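Local structure of pyridoxal phosphate homeostasis protein (Bifidobacterium adolescentis ATCC 15703, 3CPG) at residues V135-S140 with G162-V167; C239-M244 with S258-V263. The protein probably binds pyridoxal 5'-phosphate and takes part in keeping the cell's supply of this cofactor in balance. All coordinates share one frame; numbering follows the deposited sequence.

Contact 1. Residues V135-S140 with G162-V167; sequences VDTIES and GVLLEV
Leu164 lies alongside Glu139, and its CD1 rests on the carbons of the glutamate chain. The two side chains point the same way. Leu164 CD1 comes within 3.4 Å of Glu139 CG, and Glu139 CD is nearly as near. In Glu139, CG is anti to the carbonyl carbon (chi1 -65°) and the chain beyond it is extended. CD1 thus lies along the glutamate chain from CG to the carboxylate. That buried carboxylate is satisfied at both oxygens: OE1 bonds to Ser243 OG and OE2 to His118 ND1. On the same face, Thr137 CG2 sits 4.1 Å from Leu164 CG. The OG1 of Thr137 turns to Gln199 instead.

The backbones run parallel, with strand axes 14° apart. Gly162 N donates to Asp136 O at 2.8 Å. Gly162 O receives Ile138 N, also at 2.8 Å. Leu164 N then bonds to Ile138 O at 3.0 Å. This ladder closes a beta-alpha-beta unit: strand 137-141, helix 144-157 and strand 161-166 are successive pieces of the TIM barrel found in this family. Gly162 packs tightly here, and a CB on it would run into Asp136 O and Thr137 OG1.

Ile138 and Val163 point to the other face of the sheet. They meet loosely, with Ile138 CB 4.5 Å from Val163 CG1. Val163 also packs on Ile190 of helix 183-191, outside the barrel. Farther along, the strands part. Glu166 CG is anti to its backbone N (chi1 -178°), and the extended chain brings OE2 within 3.8 Å of Ser140 CB. This is packing; the polar ends are held from the loop beyond strand 113-119, Glu166 OE1 by Gln122 NE2 and Ser140 OG by Gly121 O.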
loop_
_atom_site.group_PDB
_atom_site.type_symbol
_atom_site.label_atom_id
_atom_site.label_comp_id
_atom_site.label_asym_id
_atom_site.label_seq_id
_atom_site.Cartn_x
_atom_site.Cartn_y
_atom_site.Cartn_z
ATOM N N VAL A 135 -7.093 9.542 0.312
ATOM C CA VAL A 135 -6.418 8.377 -0.254
ATOM C C VAL A 135 -6.971 7.919 -1.602
ATOM O O VAL A 135 -8.187 7.894 -1.809
ATOM C CB VAL A 135 -6.462 7.183 0.731
ATOM C CG1 VAL A 135 -5.968 7.623 2.102
ATOM C CG2 VAL A 135 -7.869 6.626 0.824
ATOM N N ASP A 136 -6.076 7.565 -2.521
ATOM C CA ASP A 136 -6.514 7.093 -3.828
ATOM C C ASP A 136 -6.656 5.581 -3.860
ATOM O O ASP A 136 -7.277 5.034 -4.766
ATOM C CB ASP A 136 -5.567 7.542 -4.946
ATOM C CG ASP A 136 -4.136 7.703 -4.485
ATOM O OD1 ASP A 136 -3.649 6.881 -3.683
ATOM O OD2 ASP A 136 -3.493 8.663 -4.951
ATOM N N THR A 137 -6.070 4.905 -2.879
ATOM C CA THR A 137 -6.170 3.454 -2.806
ATOM C C THR A 137 -6.266 2.958 -1.367
ATOM O O THR A 137 -5.498 3.377 -0.502
ATOM C CB THR A 137 -4.956 2.755 -3.460
ATOM O OG1 THR A 137 -4.854 3.138 -4.836
ATOM C CG2 THR A 137 -5.118 1.239 -3.383
ATOM N N ILE A 138 -7.223 2.070 -1.119
ATOM C CA ILE A 138 -7.401 1.462 0.199
ATOM C C ILE A 138 -6.905 0.019 0.065
ATOM O O ILE A 138 -7.579 -0.830 -0.523
ATOM C CB ILE A 138 -8.888 1.462 0.625
ATOM C CG1 ILE A 138 -9.388 2.902 0.768
ATOM C CG2 ILE A 138 -9.048 0.705 1.941
ATOM C CD1 ILE A 138 -10.894 3.019 1.002
ATOM N N GLU A 139 -5.723 -0.253 0.612
ATOM C CA GLU A 139 -5.110 -1.574 0.509
ATOM C C GLU A 139 -5.631 -2.642 1.458
ATOM O O GLU A 139 -5.306 -3.819 1.303
ATOM C CB GLU A 139 -3.598 -1.464 0.726
ATOM C CG GLU A 139 -2.855 -0.675 -0.332
ATOM C CD GLU A 139 -1.358 -0.916 -0.271
ATOM O OE1 GLU A 139 -0.951 -1.960 0.283
ATOM O OE2 GLU A 139 -0.590 -0.079 -0.791
ATOM N N SER A 140 -6.447 -2.240 2.424
ATOM C CA SER A 140 -6.939 -3.166 3.440
ATOM C C SER A 140 -8.359 -3.707 3.292
ATOM O O SER A 140 -8.996 -4.027 4.290
ATOM C CB SER A 140 -6.814 -2.497 4.805
ATOM O OG SER A 140 -7.532 -1.273 4.796
ATOM N N GLY A 162 -9.464 3.443 -5.495
ATOM C CA GLY A 162 -8.784 2.192 -5.766
ATOM C C GLY A 162 -8.808 1.311 -4.534
ATOM O O GLY A 162 -8.871 1.808 -3.411
ATOM N N VAL A 163 -8.784 -0.001 -4.736
ATOM C CA VAL A 163 -8.770 -0.925 -3.609
ATOM C C VAL A 163 -7.910 -2.134 -3.918
ATOM O O VAL A 163 -7.781 -2.537 -5.075
ATOM C CB VAL A 163 -10.190 -1.459 -3.250
ATOM C CG1 VAL A 163 -11.104 -0.318 -2.843
ATOM C CG2 VAL A 163 -10.772 -2.225 -4.430
ATOM N N LEU A 164 -7.298 -2.685 -2.879
ATOM C CA LEU A 164 -6.520 -3.906 -3.016
ATOM C C LEU A 164 -7.240 -4.883 -2.103
ATOM O O LEU A 164 -7.699 -4.502 -1.024
ATOM C CB LEU A 164 -5.073 -3.737 -2.532
ATOM C CG LEU A 164 -4.160 -2.723 -3.227
ATOM C CD1 LEU A 164 -2.713 -2.980 -2.807
ATOM C CD2 LEU A 164 -4.287 -2.842 -4.741
ATOM N N LEU A 165 -7.379 -6.125 -2.545
ATOM C CA LEU A 165 -8.020 -7.139 -1.721
ATOM C C LEU A 165 -6.939 -7.667 -0.793
ATOM O O LEU A 165 -5.918 -8.198 -1.242
ATOM C CB LEU A 165 -8.575 -8.277 -2.585
ATOM C CG LEU A 165 -9.031 -9.535 -1.835
ATOM C CD1 LEU A 165 -10.111 -9.185 -0.810
ATOM C CD2 LEU A 165 -9.550 -10.554 -2.843
ATOM N N GLU A 166 -7.158 -7.492 0.505
ATOM C CA GLU A 166 -6.213 -7.930 1.522
ATOM C C GLU A 166 -6.489 -9.388 1.838
ATOM O O GLU A 166 -7.591 -9.733 2.259
ATOM C CB GLU A 166 -6.395 -7.088 2.783
ATOM C CG GLU A 166 -5.439 -7.408 3.911
ATOM C CD GLU A 166 -5.797 -6.652 5.174
ATOM O OE1 GLU A 166 -6.846 -6.963 5.777
ATOM O OE2 GLU A 166 -5.041 -5.741 5.553
ATOM N N VAL A 167 -5.484 -10.235 1.645
ATOM C CA VAL A 167 -5.634 -11.659 1.896
ATOM C C VAL A 167 -4.791 -12.099 3.085
ATOM O O VAL A 167 -3.661 -11.644 3.259
ATOM C CB VAL A 167 -5.208 -12.488 0.661
ATOM C CG1 VAL A 167 -5.443 -13.971 0.921
ATOM C CG2 VAL A 167 -5.983 -12.033 -0.562
#

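Contact 2. Residues C239-M244 with S258-V263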
loop_
_atom_site.group_PDB
_atom_site.type_symbol
_atom_site.label_atom_id
_atom_site.label_comp_id
_atom_site.label_asym_id
_atom_site.label_seq_id
_atom_site.Cartn_x
_atom_site.Cartn_y
_atom_site.Cartn_z
ATOM N N CYS A 239 -6.435 -5.758 -11.767
ATOM C CA CYS A 239 -5.980 -6.391 -10.532
ATOM C C CYS A 239 -4.554 -6.866 -10.795
ATOM O O CYS A 239 -4.307 -8.058 -10.969
ATOM C CB CYS A 239 -6.890 -7.578 -10.198
ATOM S SG CYS A 239 -6.551 -8.380 -8.614
ATOM N N ARG A 240 -3.615 -5.926 -10.816
ATOM C CA ARG A 240 -2.227 -6.256 -11.123
ATOM C C ARG A 240 -1.195 -6.125 -10.013
ATOM O O ARG A 240 -0.148 -6.766 -10.067
ATOM C CB ARG A 240 -1.767 -5.411 -12.312
ATOM C CG ARG A 240 -2.495 -5.714 -13.604
ATOM C CD ARG A 240 -2.157 -4.689 -14.674
ATOM N NE ARG A 240 -2.736 -5.042 -15.967
ATOM C CZ ARG A 240 -2.358 -6.090 -16.692
ATOM N NH1 ARG A 240 -1.398 -6.893 -16.253
ATOM N NH2 ARG A 240 -2.938 -6.334 -17.860
ATOM N N GLU A 241 -1.468 -5.301 -9.011
ATOM C CA GLU A 241 -0.491 -5.111 -7.949
ATOM C C GLU A 241 -0.439 -6.223 -6.912
ATOM O O GLU A 241 -1.427 -6.914 -6.652
ATOM C CB GLU A 241 -0.748 -3.791 -7.213
ATOM C CG GLU A 241 -0.880 -2.573 -8.109
ATOM C CD GLU A 241 0.453 -1.972 -8.525
ATOM O OE1 GLU A 241 1.512 -2.577 -8.254
ATOM O OE2 GLU A 241 0.429 -0.878 -9.131
ATOM N N LEU A 242 0.745 -6.382 -6.334
ATOM C CA LEU A 242 0.971 -7.332 -5.256
ATOM C C LEU A 242 1.702 -6.516 -4.205
ATOM O O LEU A 242 2.904 -6.275 -4.312
ATOM C CB LEU A 242 1.836 -8.508 -5.712
ATOM C CG LEU A 242 1.125 -9.532 -6.601
ATOM C CD1 LEU A 242 2.126 -10.583 -7.070
ATOM C CD2 LEU A 242 -0.012 -10.178 -5.826
ATOM N N SER A 243 0.956 -6.055 -3.208
ATOM C CA SER A 243 1.532 -5.256 -2.133
ATOM C C SER A 243 1.924 -6.233 -1.042
ATOM O O SER A 243 1.079 -6.698 -0.279
ATOM C CB SER A 243 0.501 -4.258 -1.605
ATOM O OG SER A 243 1.043 -3.454 -0.570
HETATM N N MSE A 244 3.209 -6.560 -0.991
HETATM C CA MSE A 244 3.712 -7.505 -0.005
HETATM C C MSE A 244 5.205 -7.324 0.213
HETATM O O MSE A 244 5.942 -6.988 -0.716
HETATM C CB MSE A 244 3.411 -8.941 -0.458
HETATM C CG MSE A 244 3.954 -9.306 -1.846
HETATM SE SE MSE A 244 3.231 -10.984 -2.482
HETATM C CE MSE A 244 4.576 -11.459 -3.727
ATOM N N SER A 258 6.527 -9.394 -5.771
ATOM C CA SER A 258 5.958 -8.167 -5.225
ATOM C C SER A 258 6.131 -6.978 -6.167
ATOM O O SER A 258 7.166 -6.848 -6.819
ATOM C CB SER A 258 6.614 -7.837 -3.885
ATOM O OG SER A 258 6.175 -6.574 -3.417
ATOM N N THR A 259 5.117 -6.118 -6.244
ATOM C CA THR A 259 5.206 -4.928 -7.087
ATOM C C THR A 259 5.192 -3.690 -6.204
ATOM O O THR A 259 5.466 -2.584 -6.665
ATOM C CB THR A 259 4.048 -4.829 -8.095
ATOM O OG1 THR A 259 2.812 -4.629 -7.397
ATOM C CG2 THR A 259 3.976 -6.096 -8.935
ATOM N N ILE A 260 4.860 -3.890 -4.933
ATOM C CA ILE A 260 4.836 -2.811 -3.952
ATOM C C ILE A 260 5.295 -3.356 -2.608
ATOM O O ILE A 260 4.710 -4.298 -2.086
ATOM C CB ILE A 260 3.422 -2.223 -3.726
ATOM C CG1 ILE A 260 2.891 -1.580 -5.004
ATOM C CG2 ILE A 260 3.477 -1.179 -2.599
ATOM C CD1 ILE A 260 1.478 -1.038 -4.855
ATOM N N VAL A 261 6.361 -2.780 -2.063
ATOM C CA VAL A 261 6.835 -3.197 -0.754
ATOM C C VAL A 261 6.491 -2.041 0.173
ATOM O O VAL A 261 6.613 -0.882 -0.217
ATOM C CB VAL A 261 8.360 -3.470 -0.732
ATOM C CG1 VAL A 261 8.670 -4.700 -1.580
ATOM C CG2 VAL A 261 9.131 -2.255 -1.235
ATOM N N ARG A 262 6.025 -2.365 1.378
ATOM C CA ARG A 262 5.634 -1.362 2.368
ATOM C C ARG A 262 6.703 -1.317 3.453
ATOM O O ARG A 262 6.806 -2.224 4.271
ATOM C CB ARG A 262 4.277 -1.734 2.975
ATOM C CG ARG A 262 3.185 -1.975 1.943
ATOM C CD ARG A 262 1.833 -2.169 2.614
ATOM N NE ARG A 262 1.858 -3.254 3.592
ATOM C CZ ARG A 262 1.820 -4.549 3.287
ATOM N NH1 ARG A 262 1.749 -4.940 2.022
ATOM N NH2 ARG A 262 1.863 -5.456 4.255
ATOM N N VAL A 263 7.486 -0.242 3.466
ATOM C CA VAL A 263 8.587 -0.123 4.411
ATOM C C VAL A 263 8.468 1.021 5.413
ATOM O O VAL A 263 8.253 2.177 5.043
ATOM C CB VAL A 263 9.921 0.024 3.642
ATOM C CG1 VAL A 263 11.095 -0.034 4.605
ATOM C CG2 VAL A 263 10.033 -1.076 2.589
HETATM O O HOH W 1 3.836 -0.951 -8.463
#
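Met244, a selenomethionine, lays an extended side chain along Ser258. Its CG is 3.7 Å from Ser258 CB, and the terminal CE reaches Ser258 N at 3.5 Å. Ser258 OG, anti to its own backbone N (chi1 174°), donates to Met244 O at 2.7 Å, in the plane of that carbonyl. On its outer side Met244 packs against Phe218 and Leu221 of helix 211-231.

Ser243 lies between Ile260 and Arg262. Ile260 CG2 packs against its OG, and Arg262 NH1 donates to that OG at 3.1 Å, with the oxygen close to the guanidinium plane. A second bond from NH1, to Ser243 O, is weak. Ser243 OG is also bonded to Glu139, and Arg262 NH2 to Thr203 O. Here strands 241-243 and 260-263 come together, late in the TIM barrel, in a single backbone bridge between Ser243 and Ile260. Their axes lie 23° apart. Met244 N bonds to Ile260 O, while Leu242 O is gripped by both Thr259 N and Ile260 N.

Thr259 joins the strands at their start. Its OG1 accepts a nearly straight bond from Leu242 N at 2.9 Å (172° at the hydrogen) and donates to Glu241 OE1 at 2.6 Å. Replacing it with a valine would probably leave Leu242 N without its acceptor and the glutamate without one of its anchors. A water also donates to both Glu241 OE1 and Thr259 O, and Glu241 OE2 forms a salt bridge with Arg51.

Both contacts join parallel strands of the same barrel, and their centres are about 11 Å apart. Contact 1 is buried at every touching residue but one, and its strands pair by a regular backbone ladder. Contact 2 is also largely buried, but its start is partly open to solvent, at Arg240, Glu241 and Thr259. Along its length, side-chain hydroxyls, a carboxylate and a guanidinium supplement a short backbone pairing. The two contacts meet inside the barrel, where Glu139 and Leu164 reach Ser243. Arg262 and Glu166 lie about 9 and 12 Å, between side chains, from Lys57, the predicted cofactor lysine.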